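HIT domain-containing protein (Sulfolobus tokodaii, PDB 2EO4) is a zinc-binding member of the histidine triad family, probably a nucleotide hydrolase or transferase, possibly with adenylylsulfatase activity. Local coordinates at residues Leu48-Asp51 with Glu52-Ala56. Sequence-based numbering, arbitrary orientation.
Sequences LEAD and EDTLA
Asp51 folds its carboxylate back over the first turn of helix 52-72 and grips Thr54 with both oxygens, the two side chains crossing at about a right angle. Thr54 OG1 donates to Asp51 OD1 at 2.6 Å, meeting it on the syn side and 28° out of the carboxylate plane. OD2 takes the backbone amide, Thr54 N to Asp51 OD2 at 3.0 Å, a donor that lies well above that plane. The bend comes from chi1 of 60°, which sets CG between the backbone N and the carbonyl carbon. With an alanine here, the Thr54 amide and hydroxyl would probably both lose their carboxylate acceptor, leaving the helix start less firmly fixed. The main chain of Asp51 adds the first helical bond, Leu55 N to Asp51 O at 3.1 Å. Beside it, CD2 of Leu55 rests against CB of Ala50 at 3.7 Å, an apolar contact where the loop enters the helix. Phe44 packs on both Asp51 and Thr54, while Lys63 of the second subunit donates to Ala50 O and packs on Leu55, placing this corner at the dimer interface. The arrangement is a classic aspartate N-cap, opening the long helix that follows strand 36-40 in the HIT domain.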
ATOM      1  N   LEU A  48       2.402   3.448 -10.286  1.00 23.25           N
ATOM      2  CA  LEU A  48       1.606   3.878 -11.432  1.00 24.96           C
ATOM      3  C   LEU A  48       2.129   3.422 -12.791  1.00 26.48           C
ATOM      4  O   LEU A  48       1.380   3.409 -13.773  1.00 26.96           O
ATOM      5  CB  LEU A  48       1.481   5.402 -11.420  1.00 25.66           C
ATOM      6  CG  LEU A  48       0.988   5.999 -10.096  1.00 25.59           C
ATOM      7  CD1 LEU A  48       0.917   7.508 -10.217  1.00 28.18           C
ATOM      8  CD2 LEU A  48      -0.377   5.425  -9.739  1.00 26.96           C
ATOM      9  N   GLU A  49       3.402   3.050 -12.851  1.00 26.00           N
ATOM     10  CA  GLU A  49       4.005   2.619 -14.113  1.00 28.97           C
ATOM     11  C   GLU A  49       3.916   1.118 -14.357  1.00 28.28           C
ATOM     12  O   GLU A  49       4.225   0.643 -15.449  1.00 28.11           O
ATOM     13  CB  GLU A  49       5.473   3.051 -14.171  1.00 30.58           C
ATOM     14  CG  GLU A  49       5.695   4.554 -14.168  1.00 35.43           C
ATOM     15  CD  GLU A  49       5.045   5.242 -15.349  1.00 39.57           C
ATOM     16  OE1 GLU A  49       5.133   4.701 -16.472  1.00 42.22           O
ATOM     17  OE2 GLU A  49       4.456   6.329 -15.157  1.00 43.36           O
ATOM     18  N   ALA A  50       3.487   0.370 -13.345  1.00 27.08           N
ATOM     19  CA  ALA A  50       3.378  -1.078 -13.468  1.00 28.07           C
ATOM     20  C   ALA A  50       2.071  -1.494 -14.136  1.00 27.63           C
ATOM     21  O   ALA A  50       1.042  -0.842 -13.959  1.00 28.02           O
ATOM     22  CB  ALA A  50       3.481  -1.724 -12.089  1.00 26.31           C
ATOM     23  N   ASP A  51       2.119  -2.580 -14.904  1.00 28.94           N
ATOM     24  CA  ASP A  51       0.926  -3.090 -15.577  1.00 29.01           C
ATOM     25  C   ASP A  51       0.022  -3.743 -14.533  1.00 29.34           C
ATOM     26  O   ASP A  51       0.474  -4.081 -13.440  1.00 26.77           O
ATOM     27  CB  ASP A  51       1.306  -4.124 -16.643  1.00 30.50           C
ATOM     28  CG  ASP A  51       2.027  -5.320 -16.059  1.00 30.62           C
ATOM     29  OD1 ASP A  51       3.235  -5.205 -15.772  1.00 31.48           O
ATOM     30  OD2 ASP A  51       1.382  -6.373 -15.872  1.00 31.79           O
ATOM     31  N   GLU A  52      -1.248  -3.934 -14.877  1.00 29.68           N
ATOM     32  CA  GLU A  52      -2.207  -4.525 -13.946  1.00 31.13           C
ATOM     33  C   GLU A  52      -1.884  -5.940 -13.478  1.00 30.24           C
ATOM     34  O   GLU A  52      -2.123  -6.274 -12.317  1.00 29.07           O
ATOM     35  CB  GLU A  52      -3.616  -4.495 -14.549  1.00 32.60           C
ATOM     36  CG  GLU A  52      -4.132  -3.096 -14.833  1.00 36.44           C
ATOM     37  CD  GLU A  52      -5.608  -3.081 -15.183  1.00 38.39           C
ATOM     38  OE1 GLU A  52      -6.042  -3.940 -15.977  1.00 40.13           O
ATOM     39  OE2 GLU A  52      -6.333  -2.206 -14.670  1.00 39.83           O
ATOM     40  N   ASP A  53      -1.353  -6.779 -14.362  1.00 29.22           N
ATOM     41  CA  ASP A  53      -1.022  -8.143 -13.966  1.00 29.94           C
ATOM     42  C   ASP A  53       0.088  -8.157 -12.916  1.00 27.89           C
ATOM     43  O   ASP A  53       0.064  -8.967 -11.989  1.00 28.12           O
ATOM     44  CB  ASP A  53      -0.614  -8.981 -15.181  1.00 34.15           C
ATOM     45  CG  ASP A  53      -1.771  -9.228 -16.129  1.00 38.65           C
ATOM     46  OD1 ASP A  53      -2.923  -9.320 -15.651  1.00 39.05           O
ATOM     47  OD2 ASP A  53      -1.524  -9.338 -17.348  1.00 42.02           O
ATOM     48  N   THR A  54       1.059  -7.265 -13.061  1.00 25.12           N
ATOM     49  CA  THR A  54       2.144  -7.181 -12.093  1.00 24.46           C
ATOM     50  C   THR A  54       1.595  -6.706 -10.747  1.00 23.93           C
ATOM     51  O   THR A  54       1.935  -7.256  -9.699  1.00 23.39           O
ATOM     52  CB  THR A  54       3.241  -6.196 -12.554  1.00 25.37           C
ATOM     53  OG1 THR A  54       3.896  -6.716 -13.718  1.00 25.45           O
ATOM     54  CG2 THR A  54       4.280  -6.000 -11.456  1.00 25.26           C
ATOM     55  N   LEU A  55       0.747  -5.683 -10.781  1.00 24.15           N
ATOM     56  CA  LEU A  55       0.168  -5.145  -9.551  1.00 23.45           C
ATOM     57  C   LEU A  55      -0.713  -6.169  -8.846  1.00 24.96           C
ATOM     58  O   LEU A  55      -0.727  -6.247  -7.616  1.00 23.84           O
ATOM     59  CB  LEU A  55      -0.645  -3.878  -9.850  1.00 23.85           C
ATOM     60  CG  LEU A  55       0.150  -2.649 -10.299  1.00 23.76           C
ATOM     61  CD1 LEU A  55      -0.798  -1.480 -10.531  1.00 26.30           C
ATOM     62  CD2 LEU A  55       1.180  -2.283  -9.233  1.00 24.47           C
ATOM     63  N   ALA A  56      -1.445  -6.959  -9.625  1.00 25.20           N
ATOM     64  CA  ALA A  56      -2.324  -7.974  -9.055  1.00 24.93           C
ATOM     65  C   ALA A  56      -1.525  -9.049  -8.329  1.00 25.38           C
ATOM     66  O   ALA A  56      -1.865  -9.437  -7.208  1.00 26.00           O
ATOM     67  CB  ALA A  56      -3.178  -8.608 -10.157  1.00 26.27           C
TER